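PDB 3EWM: putative sugar kinase PH1459 from Pyrococcus horikoshii, which probably phosphorylates a sugar, perhaps fructose, at the expense of ATP, as a member of the PfkB family of carbohydrate kinases. Local coordinates for residues 5-10 with 142-147; 280-283 with 289-292; 226-231 with 263-268; 99-104 with 165-170. All blocks are in the same frame, centred on the assembly; numbering follows the deposited sequence.

Interactions 1 and 3 both dock a helix against the same nine-stranded mixed sheet, the first beside strand 3-7 in its interior and the second at the outermost strand 228-233; their centres are 28 Å apart. Interaction 2 lies in the chain that follows helix 265-279, the helix of interaction 3, and those two contacts come within about 12 Å at their nearest atoms. Interaction 4 belongs to the separate four-stranded sheet, yet its nearest atoms are only about 6 Å from those of interaction 1. Of the residues seen to bind ATP, Lys190, Thr215 and Gly220, the last is about 11 Å from the side chain of Val230 in interaction 3; the other contacts lie away from this site.

Interaction 1. Residues 5-10 with 142-147; sequences ASIGEL and ETVMKV
No ring, amide or carboxylate takes part where Ile7 meets Val144 and Val147, so there is neither a face nor an edge to cover: the contact is made by branched aliphatic side chains alone. Ile7 leaves the end of its strand toward the helix. Its chain is fully extended, CG1 anti to the backbone N (chi1 179°) and CD1 continuing the zigzag (chi2 175°), which carries the terminal methyl as far from the strand as the residue allows. Val144 runs alongside it in the opposite sense, and Ile7 CD1 rests 3.9 Å from Val144 CG2, with Ile7 CG1 at 4.1 Å from the same methyl. Val147 instead comes tip to tip, its CG2 4.1 Å from Ile7 CD1. Because they are three residues apart, the two valines project from one side of the helix, and the isoleucine methyl meets both. The short valines allow the helix to come close, with 7.5 Å between the CA atoms of Ile7 and Val144, while the longer isoleucine spans the gap. All three are buried.

This is the layered alpha/beta packing of the ribokinase-like fold. Strand 3-7 runs parallel between strands 49-57 and 127-131, and helix 140-151 belongs to the crossover from 127-131 to 156-160. Beyond the contact, Ile7 also touches Ile53 of strand 49-57, Val147 packs on Ile117, and Met145, present as selenomethionine, turns to helix 172-185.

Interaction 2. Residues 280-283 with 289-292; sequences TQKR and PRKD
Lys282 runs its aliphatic chain alongside the backbone of Pro289, in the loop that leads from helix 265-279 to helix 291-294 in the C-terminal part of this ribokinase-like fold. CG lies anti to the carbonyl carbon (chi1 -60°), and bends further out bring CD and CE each to 3.9 Å from Pro289 CA. The ammonium group continues past the proline, NZ standing 3.5 Å from Pro289 CA, and is hydrogen-bonded to the carbonyl oxygen of Thr288. A lysine suits the place because its methylenes lie against the proline's CA and N while its end serves a backbone acceptor. Proline in turn is a stiff apolar surface, buried against Val275 and Leu278 of helix 265-279. With an alanine in place of Lys282, the Thr288 carbonyl would probably lose this donor and a gap be opened beside Pro289 CA.

Arg290, the N-cap residue, directs its guanidinium group to a salt bridge with Glu72. Its backbone N donates to OE1 of Glu293, the carboxylate that also forms a long, weak ion pair with Lys282. The nearest approach of the two basic side chains is between Lys282 NZ and the methylene Arg290 CG, at 4.0 Å; from NZ to Arg290 NE it is 5.1 Å.

Interaction 3. Residues 226-231 with 263-268; sequences NETVVD and LDLLKL
Strand 228-231 passes the first turn of the helix that begins at Leu265, nearest at Val230 and Leu265, whose CA atoms are 6.7 Å apart. Val230 faces the helix and splits its two methyls between successive leucines. CG2, beside the backbone N, meets Leu265 CB at 3.6 Å and Leu265 CD1 at 3.9 Å, the two side chains crossing at a slant. CG1, anti to the backbone N (chi1 170°), instead finds Leu266 CD2 at 3.8 Å, and here the side chains cross at about a right angle. Leu266 does not start out toward the strand, but its CD2 branch swings close to it. Thr228, one strand repeat earlier on the same side as Val230, adds a lighter touch through its methyl, CG2 lying 4.2 Å from Leu265 CD1, so its apolar branch serves the contact. Val229 between them points away and packs on Arg222 and Ile224 of strand 220-225.

The strand is part of 228-233, the outermost of the large sheet of the ribokinase-like fold, and the start of helix 265-279 packs on the face of the sheet at this border. Leu265 reaches inward to Leu211 of strand 211-215, linking the partly exposed valine to more interior strands. The helix start is fixed by Asp264 at the N-cap: its OD1 accepts from Lys267 N at 3.0 Å with an N-H...O angle of 171°, the donor coming from above the carboxylate plane. An aspartate is apt here, its short side chain reaching forward to the amide of Lys267 in the first turn, where its negative charge would probably interact well with the helix dipole. The ammonium of Lys267 forms a salt bridge with Glu302.

Interaction 4. Residues 99-104 with 165-170; sequences PSFLLY and LDLWRG
Leu103 and Leu167 form the tight part of this contact, their side chains crossing at about a right angle with Leu103 CD2 3.7 Å from Leu167 CD2. The second pair of methyls follows, CD1 of Leu103 lying 4.1 Å from CD1 of Leu167. Both residues are buried: Leu167 also packs on Val133 and Ala136, and Leu103 on Tyr109 and Val90. Leucine suits both places, its forked methyls meeting two neighbours at once with no polar group to satisfy. Leu167 CD2 serves twice, since it also approaches the edge of the Phe101 ring, near its plane, 4.3 Å from CE1. Phe101 does not start out toward the loop, but a first torsion of 62° turns its ring so that CE1 and CZ come near Leu167 and Asp166.

Strand 100-103 is one of the two outermost strands of the four-stranded sheet which, as in other PfkB kinases, probably serves as a lid over the sugar site, while 165-170 lies in the connection between strand 156-160 and helix 172-185, with a 3-10 turn at 165-167. Nearby, Tyr104 OH is hydrogen-bonded to the carbonyl oxygen of Thr87 of the second subunit.

Toward Asp166 the packing loosens and solvent enters. Asp166 CB stands 4.5 Å from Phe101 CZ, and a water joins the segments, donating to Phe101 O at 2.8 Å and to Asp166 OD2 at 3.1 Å. The same water lies over one face of the phenyl ring, toward its rim. The other carboxylate oxygen, Asp166 OD1, pairs with Arg169 NH2 by charge alone at 3.3 Å, well out of the guanidinium plane.

Interaction 1. Residues 5-10 with 142-147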
loop_
_atom_site.group_PDB
_atom_site.type_symbol
_atom_site.label_atom_id
_atom_site.label_comp_id
_atom_site.label_asym_id
_atom_site.label_seq_id
_atom_site.Cartn_x
_atom_site.Cartn_y
_atom_site.Cartn_z
ATOM N N ALA A 5 -23.847 13.955 1.021
ATOM C CA ALA A 5 -22.637 13.562 1.749
ATOM C C ALA A 5 -22.354 12.113 1.465
ATOM O O ALA A 5 -23.251 11.270 1.545
ATOM C CB ALA A 5 -22.791 13.782 3.241
ATOM N N SER A 6 -21.109 11.813 1.135
ATOM C CA SER A 6 -20.694 10.432 1.009
ATOM C C SER A 6 -19.776 10.082 2.161
ATOM O O SER A 6 -19.011 10.921 2.653
ATOM C CB SER A 6 -20.008 10.189 -0.328
ATOM O OG SER A 6 -20.883 10.521 -1.393
ATOM N N ILE A 7 -19.886 8.853 2.630
ATOM C CA ILE A 7 -19.054 8.419 3.734
ATOM C C ILE A 7 -18.498 7.055 3.441
ATOM O O ILE A 7 -19.227 6.141 3.069
ATOM C CB ILE A 7 -19.778 8.474 5.135
ATOM C CG1 ILE A 7 -18.836 7.987 6.248
ATOM C CG2 ILE A 7 -21.121 7.708 5.138
ATOM C CD1 ILE A 7 -19.419 8.119 7.659
ATOM N N GLY A 8 -17.192 6.922 3.606
ATOM C CA GLY A 8 -16.548 5.628 3.451
ATOM C C GLY A 8 -15.124 5.787 2.951
ATOM O O GLY A 8 -14.470 6.791 3.227
ATOM N N GLU A 9 -14.682 4.798 2.182
ATOM C CA GLU A 9 -13.303 4.648 1.804
ATOM C C GLU A 9 -12.850 5.753 0.848
ATOM O O GLU A 9 -13.551 6.100 -0.109
ATOM C CB GLU A 9 -13.044 3.247 1.219
ATOM C CG GLU A 9 -13.676 2.954 -0.101
ATOM C CD GLU A 9 -15.119 2.487 -0.018
ATOM O OE1 GLU A 9 -15.780 2.694 1.027
ATOM O OE2 GLU A 9 -15.600 1.949 -1.044
ATOM N N LEU A 10 -11.680 6.292 1.151
ATOM C CA LEU A 10 -10.993 7.235 0.284
ATOM C C LEU A 10 -9.576 6.749 0.265
ATOM O O LEU A 10 -8.930 6.590 1.324
ATOM C CB LEU A 10 -11.091 8.673 0.817
ATOM C CG LEU A 10 -10.195 9.747 0.175
ATOM C CD1 LEU A 10 -10.489 9.938 -1.311
ATOM C CD2 LEU A 10 -10.291 11.089 0.939
ATOM N N GLU A 142 -18.387 -0.098 12.537
ATOM C CA GLU A 142 -19.299 0.288 13.601
ATOM C C GLU A 142 -19.615 1.777 13.568
ATOM O O GLU A 142 -20.757 2.164 13.764
ATOM C CB GLU A 142 -18.789 -0.195 14.969
ATOM C CG GLU A 142 -19.097 -1.664 15.127
ATOM C CD GLU A 142 -18.451 -2.324 16.319
ATOM O OE1 GLU A 142 -18.615 -3.562 16.397
ATOM O OE2 GLU A 142 -17.792 -1.638 17.143
ATOM N N THR A 143 -18.598 2.586 13.279
ATOM C CA THR A 143 -18.718 4.019 13.229
ATOM C C THR A 143 -19.703 4.419 12.132
ATOM O O THR A 143 -20.639 5.176 12.389
ATOM C CB THR A 143 -17.350 4.690 13.009
ATOM O OG1 THR A 143 -16.513 4.446 14.156
ATOM C CG2 THR A 143 -17.513 6.197 12.796
ATOM N N VAL A 144 -19.500 3.883 10.928
ATOM C CA VAL A 144 -20.363 4.210 9.803
ATOM C C VAL A 144 -21.781 3.743 10.102
ATOM O O VAL A 144 -22.719 4.472 9.827
ATOM C CB VAL A 144 -19.822 3.656 8.460
ATOM C CG1 VAL A 144 -20.814 3.844 7.305
ATOM C CG2 VAL A 144 -18.513 4.356 8.117
HETATM N N MSE A 145 -21.932 2.563 10.703
HETATM C CA MSE A 145 -23.281 2.050 10.974
HETATM C C MSE A 145 -24.003 2.992 11.930
HETATM O O MSE A 145 -25.182 3.276 11.759
HETATM C CB MSE A 145 -23.256 0.618 11.514
HETATM C CG MSE A 145 -22.844 -0.438 10.474
HETATM SE SE MSE A 145 -23.906 -0.292 8.824
HETATM C CE MSE A 145 -25.614 -0.798 9.557
ATOM N N LYS A 146 -23.272 3.495 12.920
ATOM C CA LYS A 146 -23.813 4.506 13.826
ATOM C C LYS A 146 -24.199 5.803 13.128
ATOM O O LYS A 146 -25.254 6.343 13.391
ATOM C CB LYS A 146 -22.853 4.747 14.988
ATOM C CG LYS A 146 -22.860 3.554 15.930
ATOM C CD LYS A 146 -22.041 3.782 17.178
ATOM C CE LYS A 146 -22.300 2.628 18.137
ATOM N NZ LYS A 146 -21.751 1.347 17.605
ATOM N N VAL A 147 -23.365 6.285 12.219
ATOM C CA VAL A 147 -23.696 7.505 11.476
ATOM C C VAL A 147 -25.027 7.348 10.737
ATOM O O VAL A 147 -25.942 8.180 10.859
ATOM C CB VAL A 147 -22.552 7.908 10.516
ATOM C CG1 VAL A 147 -22.961 9.080 9.643
ATOM C CG2 VAL A 147 -21.283 8.248 11.299
#

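Interaction 2. Residues 280-283 with 289-292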
loop_
_atom_site.group_PDB
_atom_site.type_symbol
_atom_site.label_atom_id
_atom_site.label_comp_id
_atom_site.label_asym_id
_atom_site.label_seq_id
_atom_site.Cartn_x
_atom_site.Cartn_y
_atom_site.Cartn_z
ATOM N N THR A 280 -18.574 6.882 -20.050
ATOM C CA THR A 280 -17.740 5.905 -20.744
ATOM C C THR A 280 -16.723 6.549 -21.674
ATOM O O THR A 280 -15.823 5.869 -22.154
ATOM C CB THR A 280 -18.540 4.881 -21.556
ATOM O OG1 THR A 280 -19.108 5.523 -22.709
ATOM C CG2 THR A 280 -19.634 4.220 -20.709
ATOM N N GLN A 281 -16.879 7.844 -21.931
ATOM C CA GLN A 281 -16.014 8.570 -22.846
ATOM C C GLN A 281 -14.844 9.215 -22.100
ATOM O O GLN A 281 -13.983 9.824 -22.719
ATOM C CB GLN A 281 -16.821 9.626 -23.604
ATOM C CG GLN A 281 -18.011 9.048 -24.329
ATOM C CD GLN A 281 -17.607 7.936 -25.278
ATOM O OE1 GLN A 281 -17.863 6.754 -25.028
ATOM N NE2 GLN A 281 -16.952 8.304 -26.356
ATOM N N LYS A 282 -14.823 9.039 -20.778
ATOM C CA LYS A 282 -13.850 9.664 -19.899
ATOM C C LYS A 282 -13.062 8.570 -19.152
ATOM O O LYS A 282 -13.632 7.562 -18.710
ATOM C CB LYS A 282 -14.563 10.609 -18.908
ATOM C CG LYS A 282 -15.371 11.768 -19.578
ATOM C CD LYS A 282 -16.211 12.581 -18.579
ATOM C CE LYS A 282 -15.976 14.102 -18.715
ATOM N NZ LYS A 282 -16.047 14.797 -17.369
ATOM N N ARG A 283 -11.749 8.755 -19.029
ATOM C CA ARG A 283 -10.901 7.752 -18.381
ATOM C C ARG A 283 -10.938 7.810 -16.864
ATOM O O ARG A 283 -11.031 8.894 -16.272
ATOM C CB ARG A 283 -9.448 7.913 -18.828
ATOM C CG ARG A 283 -9.223 7.543 -20.262
ATOM C CD ARG A 283 -7.767 7.721 -20.626
ATOM N NE ARG A 283 -7.613 7.927 -22.061
ATOM C CZ ARG A 283 -7.654 6.951 -22.965
ATOM N NH1 ARG A 283 -7.849 5.691 -22.581
ATOM N NH2 ARG A 283 -7.505 7.243 -24.258
ATOM N N PRO A 289 -19.545 12.923 -16.326
ATOM C CA PRO A 289 -19.488 14.151 -17.118
ATOM C C PRO A 289 -19.920 15.364 -16.300
ATOM O O PRO A 289 -20.633 15.235 -15.311
ATOM C CB PRO A 289 -20.474 13.884 -18.248
ATOM C CG PRO A 289 -21.459 12.888 -17.646
ATOM C CD PRO A 289 -20.568 11.991 -16.840
ATOM N N ARG A 290 -19.479 16.534 -16.729
ATOM C CA ARG A 290 -19.840 17.768 -16.061
ATOM C C ARG A 290 -21.249 18.207 -16.445
ATOM O O ARG A 290 -21.729 17.918 -17.555
ATOM C CB ARG A 290 -18.813 18.853 -16.388
ATOM C CG ARG A 290 -17.389 18.394 -16.088
ATOM C CD ARG A 290 -16.447 19.530 -15.803
ATOM N NE ARG A 290 -15.494 19.102 -14.783
ATOM C CZ ARG A 290 -15.642 19.309 -13.473
ATOM N NH1 ARG A 290 -16.695 19.964 -12.989
ATOM N NH2 ARG A 290 -14.720 18.860 -12.642
ATOM N N LYS A 291 -21.902 18.891 -15.509
ATOM C CA LYS A 291 -23.187 19.519 -15.730
ATOM C C LYS A 291 -23.233 20.255 -17.080
ATOM O O LYS A 291 -24.191 20.094 -17.848
ATOM C CB LYS A 291 -23.487 20.486 -14.577
ATOM C CG LYS A 291 -24.734 21.295 -14.773
ATOM C CD LYS A 291 -25.177 21.942 -13.487
ATOM C CE LYS A 291 -26.414 22.776 -13.722
ATOM N NZ LYS A 291 -27.099 23.140 -12.455
ATOM N N ASP A 292 -22.193 21.032 -17.376
ATOM C CA ASP A 292 -22.171 21.844 -18.602
ATOM C C ASP A 292 -22.248 20.977 -19.870
ATOM O O ASP A 292 -22.943 21.325 -20.817
ATOM C CB ASP A 292 -20.969 22.799 -18.626
ATOM C CG ASP A 292 -19.632 22.083 -18.468
ATOM O OD1 ASP A 292 -19.268 21.261 -19.342
ATOM O OD2 ASP A 292 -18.924 22.354 -17.474
#

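Interaction 3. Residues 226-231 with 263-268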
loop_
_atom_site.group_PDB
_atom_site.type_symbol
_atom_site.label_atom_id
_atom_site.label_comp_id
_atom_site.label_asym_id
_atom_site.label_seq_id
_atom_site.Cartn_x
_atom_site.Cartn_y
_atom_site.Cartn_z
ATOM N N ASN A 226 -41.319 -0.229 -5.189
ATOM C CA ASN A 226 -42.359 -1.181 -4.793
ATOM C C ASN A 226 -42.426 -2.339 -5.778
ATOM O O ASN A 226 -41.498 -3.147 -5.837
ATOM C CB ASN A 226 -43.708 -0.474 -4.628
ATOM C CG ASN A 226 -43.623 0.705 -3.687
ATOM O OD1 ASN A 226 -44.085 1.802 -4.001
ATOM N ND2 ASN A 226 -43.003 0.494 -2.530
ATOM N N GLU A 227 -43.499 -2.395 -6.568
ATOM C CA GLU A 227 -43.682 -3.451 -7.562
ATOM C C GLU A 227 -43.279 -2.965 -8.952
ATOM O O GLU A 227 -43.102 -3.778 -9.864
ATOM C CB GLU A 227 -45.144 -3.927 -7.597
ATOM C CG GLU A 227 -46.025 -3.412 -6.451
ATOM C CD GLU A 227 -46.658 -2.058 -6.752
ATOM O OE1 GLU A 227 -47.894 -2.012 -6.947
ATOM O OE2 GLU A 227 -45.926 -1.041 -6.807
ATOM N N THR A 228 -43.147 -1.647 -9.105
ATOM C CA THR A 228 -42.812 -1.033 -10.385
ATOM C C THR A 228 -41.356 -1.301 -10.749
ATOM O O THR A 228 -40.449 -1.010 -9.966
ATOM C CB THR A 228 -43.041 0.496 -10.380
ATOM O OG1 THR A 228 -44.331 0.794 -9.830
ATOM C CG2 THR A 228 -42.934 1.068 -11.801
ATOM N N VAL A 229 -41.158 -1.880 -11.930
ATOM C CA VAL A 229 -39.831 -2.089 -12.498
ATOM C C VAL A 229 -39.716 -1.261 -13.779
ATOM O O VAL A 229 -40.533 -1.413 -14.690
ATOM C CB VAL A 229 -39.582 -3.585 -12.790
ATOM C CG1 VAL A 229 -38.224 -3.806 -13.417
ATOM C CG2 VAL A 229 -39.708 -4.398 -11.520
ATOM N N VAL A 230 -38.738 -0.355 -13.821
ATOM C CA VAL A 230 -38.402 0.383 -15.043
ATOM C C VAL A 230 -37.065 -0.123 -15.567
ATOM O O VAL A 230 -36.014 0.074 -14.934
ATOM C CB VAL A 230 -38.351 1.915 -14.815
ATOM C CG1 VAL A 230 -37.768 2.644 -16.048
ATOM C CG2 VAL A 230 -39.741 2.452 -14.463
ATOM N N ASP A 231 -37.097 -0.806 -16.706
ATOM C CA ASP A 231 -35.858 -1.246 -17.310
ATOM C C ASP A 231 -35.285 -0.173 -18.212
ATOM O O ASP A 231 -36.000 0.417 -19.023
ATOM C CB ASP A 231 -35.997 -2.610 -18.004
ATOM C CG ASP A 231 -35.661 -3.768 -17.061
ATOM O OD1 ASP A 231 -34.620 -4.434 -17.248
ATOM O OD2 ASP A 231 -36.412 -3.988 -16.099
ATOM N N LEU A 263 -40.047 10.832 -7.062
ATOM C CA LEU A 263 -39.250 9.745 -7.574
ATOM C C LEU A 263 -39.796 9.337 -8.934
ATOM O O LEU A 263 -40.416 8.284 -9.065
ATOM C CB LEU A 263 -39.351 8.574 -6.614
ATOM C CG LEU A 263 -38.129 7.806 -6.151
ATOM C CD1 LEU A 263 -36.877 8.678 -6.088
ATOM C CD2 LEU A 263 -38.467 7.311 -4.784
ATOM N N ASP A 264 -39.578 10.178 -9.940
ATOM C CA ASP A 264 -40.034 9.850 -11.278
ATOM C C ASP A 264 -39.030 8.904 -11.941
ATOM O O ASP A 264 -37.985 9.348 -12.400
ATOM C CB ASP A 264 -40.224 11.118 -12.107
ATOM C CG ASP A 264 -40.810 10.833 -13.487
ATOM O OD1 ASP A 264 -40.296 9.926 -14.185
ATOM O OD2 ASP A 264 -41.778 11.520 -13.883
ATOM N N LEU A 265 -39.371 7.617 -12.018
ATOM C CA LEU A 265 -38.416 6.579 -12.444
ATOM C C LEU A 265 -37.913 6.727 -13.875
ATOM O O LEU A 265 -36.730 6.492 -14.153
ATOM C CB LEU A 265 -38.972 5.166 -12.205
ATOM C CG LEU A 265 -39.240 4.762 -10.744
ATOM C CD1 LEU A 265 -39.562 3.283 -10.621
ATOM C CD2 LEU A 265 -38.097 5.121 -9.825
ATOM N N LEU A 266 -38.812 7.116 -14.774
ATOM C CA LEU A 266 -38.448 7.410 -16.162
ATOM C C LEU A 266 -37.462 8.570 -16.308
ATOM O O LEU A 266 -36.457 8.438 -16.996
ATOM C CB LEU A 266 -39.709 7.649 -17.003
ATOM C CG LEU A 266 -40.532 6.383 -17.268
ATOM C CD1 LEU A 266 -41.736 6.734 -18.113
ATOM C CD2 LEU A 266 -39.670 5.314 -17.980
ATOM N N LYS A 267 -37.736 9.688 -15.639
ATOM C CA LYS A 267 -36.861 10.862 -15.724
ATOM C C LYS A 267 -35.510 10.524 -15.103
ATOM O O LYS A 267 -34.456 10.877 -15.636
ATOM C CB LYS A 267 -37.484 12.060 -15.000
ATOM C CG LYS A 267 -38.668 12.682 -15.734
ATOM C CD LYS A 267 -39.308 13.766 -14.871
ATOM C CE LYS A 267 -40.660 14.196 -15.436
ATOM N NZ LYS A 267 -40.500 14.932 -16.711
ATOM N N LEU A 268 -35.570 9.828 -13.978
ATOM C CA LEU A 268 -34.389 9.420 -13.255
ATOM C C LEU A 268 -33.585 8.414 -14.089
ATOM O O LEU A 268 -32.387 8.577 -14.267
ATOM C CB LEU A 268 -34.825 8.827 -11.929
ATOM C CG LEU A 268 -33.772 8.361 -10.945
ATOM C CD1 LEU A 268 -32.822 9.495 -10.602
ATOM C CD2 LEU A 268 -34.549 7.867 -9.708
#

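Interaction 4. Residues 99-104 with 165-170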
loop_
_atom_site.group_PDB
_atom_site.type_symbol
_atom_site.label_atom_id
_atom_site.label_comp_id
_atom_site.label_asym_id
_atom_site.label_seq_id
_atom_site.Cartn_x
_atom_site.Cartn_y
_atom_site.Cartn_z
ATOM N N PRO A 99 -10.462 -9.187 -13.561
ATOM C CA PRO A 99 -9.853 -8.043 -12.886
ATOM C C PRO A 99 -9.602 -8.321 -11.410
ATOM O O PRO A 99 -10.420 -8.976 -10.740
ATOM C CB PRO A 99 -10.900 -6.931 -13.046
ATOM C CG PRO A 99 -12.175 -7.631 -13.336
ATOM C CD PRO A 99 -11.778 -8.837 -14.132
ATOM N N SER A 100 -8.487 -7.812 -10.901
ATOM C CA SER A 100 -8.083 -8.140 -9.549
ATOM C C SER A 100 -7.621 -6.907 -8.806
ATOM O O SER A 100 -7.351 -5.853 -9.403
ATOM C CB SER A 100 -6.967 -9.184 -9.565
ATOM O OG SER A 100 -5.815 -8.662 -10.196
ATOM N N PHE A 101 -7.541 -7.043 -7.493
ATOM C CA PHE A 101 -7.027 -5.959 -6.690
ATOM C C PHE A 101 -6.350 -6.510 -5.440
ATOM O O PHE A 101 -6.586 -7.649 -5.025
ATOM C CB PHE A 101 -8.135 -4.955 -6.355
ATOM C CG PHE A 101 -9.226 -5.533 -5.551
ATOM C CD1 PHE A 101 -9.196 -5.433 -4.164
ATOM C CD2 PHE A 101 -10.282 -6.201 -6.165
ATOM C CE1 PHE A 101 -10.201 -5.983 -3.393
ATOM C CE2 PHE A 101 -11.285 -6.769 -5.404
ATOM C CZ PHE A 101 -11.248 -6.654 -4.015
ATOM N N LEU A 102 -5.478 -5.697 -4.873
ATOM C CA LEU A 102 -4.859 -6.016 -3.606
ATOM C C LEU A 102 -5.049 -4.787 -2.780
ATOM O O LEU A 102 -4.390 -3.770 -2.998
ATOM C CB LEU A 102 -3.383 -6.341 -3.759
ATOM C CG LEU A 102 -2.557 -6.529 -2.483
ATOM C CD1 LEU A 102 -3.116 -7.640 -1.553
ATOM C CD2 LEU A 102 -1.127 -6.816 -2.896
ATOM N N LEU A 103 -6.009 -4.888 -1.868
ATOM C CA LEU A 103 -6.408 -3.774 -1.009
ATOM C C LEU A 103 -5.734 -3.957 0.336
ATOM O O LEU A 103 -5.817 -5.031 0.934
ATOM C CB LEU A 103 -7.929 -3.744 -0.857
ATOM C CG LEU A 103 -8.532 -2.651 0.027
ATOM C CD1 LEU A 103 -9.867 -2.231 -0.549
ATOM C CD2 LEU A 103 -8.672 -3.136 1.493
ATOM N N TYR A 104 -5.063 -2.904 0.788
ATOM C CA TYR A 104 -4.393 -2.881 2.076
ATOM C C TYR A 104 -5.402 -2.433 3.122
ATOM O O TYR A 104 -5.989 -1.361 3.002
ATOM C CB TYR A 104 -3.153 -1.979 2.008
ATOM C CG TYR A 104 -1.993 -2.746 1.441
ATOM C CD1 TYR A 104 -2.039 -3.246 0.134
ATOM C CD2 TYR A 104 -0.885 -3.052 2.226
ATOM C CE1 TYR A 104 -1.017 -4.009 -0.369
ATOM C CE2 TYR A 104 0.159 -3.800 1.713
ATOM C CZ TYR A 104 0.084 -4.288 0.424
ATOM O OH TYR A 104 1.117 -5.054 -0.096
ATOM N N LEU A 165 -16.098 -9.709 -1.904
ATOM C CA LEU A 165 -15.985 -10.929 -1.087
ATOM C C LEU A 165 -14.626 -11.111 -0.430
ATOM O O LEU A 165 -14.542 -11.582 0.702
ATOM C CB LEU A 165 -16.346 -12.178 -1.912
ATOM C CG LEU A 165 -17.810 -12.373 -2.306
ATOM C CD1 LEU A 165 -18.037 -13.807 -2.816
ATOM C CD2 LEU A 165 -18.743 -12.078 -1.140
ATOM N N ASP A 166 -13.568 -10.712 -1.135
ATOM C CA ASP A 166 -12.211 -10.850 -0.623
ATOM C C ASP A 166 -11.988 -10.039 0.644
ATOM O O ASP A 166 -11.104 -10.361 1.438
ATOM C CB ASP A 166 -11.178 -10.462 -1.692
ATOM C CG ASP A 166 -11.113 -11.467 -2.833
ATOM O OD1 ASP A 166 -11.679 -12.585 -2.695
ATOM O OD2 ASP A 166 -10.501 -11.130 -3.875
ATOM N N LEU A 167 -12.800 -9.008 0.845
ATOM C CA LEU A 167 -12.665 -8.169 2.031
ATOM C C LEU A 167 -13.336 -8.770 3.250
ATOM O O LEU A 167 -13.209 -8.244 4.354
ATOM C CB LEU A 167 -13.204 -6.759 1.780
ATOM C CG LEU A 167 -12.502 -5.941 0.693
ATOM C CD1 LEU A 167 -13.007 -4.499 0.757
ATOM C CD2 LEU A 167 -11.001 -5.984 0.855
ATOM N N TRP A 168 -14.046 -9.870 3.047
ATOM C CA TRP A 168 -14.812 -10.464 4.132
ATOM C C TRP A 168 -14.452 -11.905 4.433
ATOM O O TRP A 168 -15.229 -12.608 5.078
ATOM C CB TRP A 168 -16.295 -10.393 3.811
ATOM C CG TRP A 168 -16.810 -9.020 3.679
ATOM C CD1 TRP A 168 -16.908 -8.284 2.532
ATOM C CD2 TRP A 168 -17.331 -8.206 4.730
ATOM N NE1 TRP A 168 -17.463 -7.058 2.807
ATOM C CE2 TRP A 168 -17.726 -6.984 4.152
ATOM C CE3 TRP A 168 -17.502 -8.393 6.109
ATOM C CZ2 TRP A 168 -18.295 -5.955 4.901
ATOM C CZ3 TRP A 168 -18.064 -7.368 6.857
ATOM C CH2 TRP A 168 -18.457 -6.167 6.247
ATOM N N ARG A 169 -13.296 -12.369 3.984
ATOM C CA ARG A 169 -12.984 -13.773 4.253
ATOM C C ARG A 169 -12.780 -14.010 5.754
ATOM O O ARG A 169 -12.172 -13.188 6.454
ATOM C CB ARG A 169 -11.860 -14.335 3.370
ATOM C CG ARG A 169 -10.604 -13.526 3.309
ATOM C CD ARG A 169 -9.468 -14.337 2.655
ATOM N NE ARG A 169 -9.426 -14.252 1.187
ATOM C CZ ARG A 169 -9.081 -13.165 0.488
ATOM N NH1 ARG A 169 -8.782 -12.025 1.107
ATOM N NH2 ARG A 169 -9.046 -13.211 -0.844
ATOM N N GLY A 170 -13.341 -15.117 6.237
ATOM C CA GLY A 170 -13.353 -15.427 7.660
ATOM C C GLY A 170 -14.457 -14.716 8.435
ATOM O O GLY A 170 -14.647 -14.976 9.629
HETATM O O HOH W 1 -8.383 -8.999 -3.312
#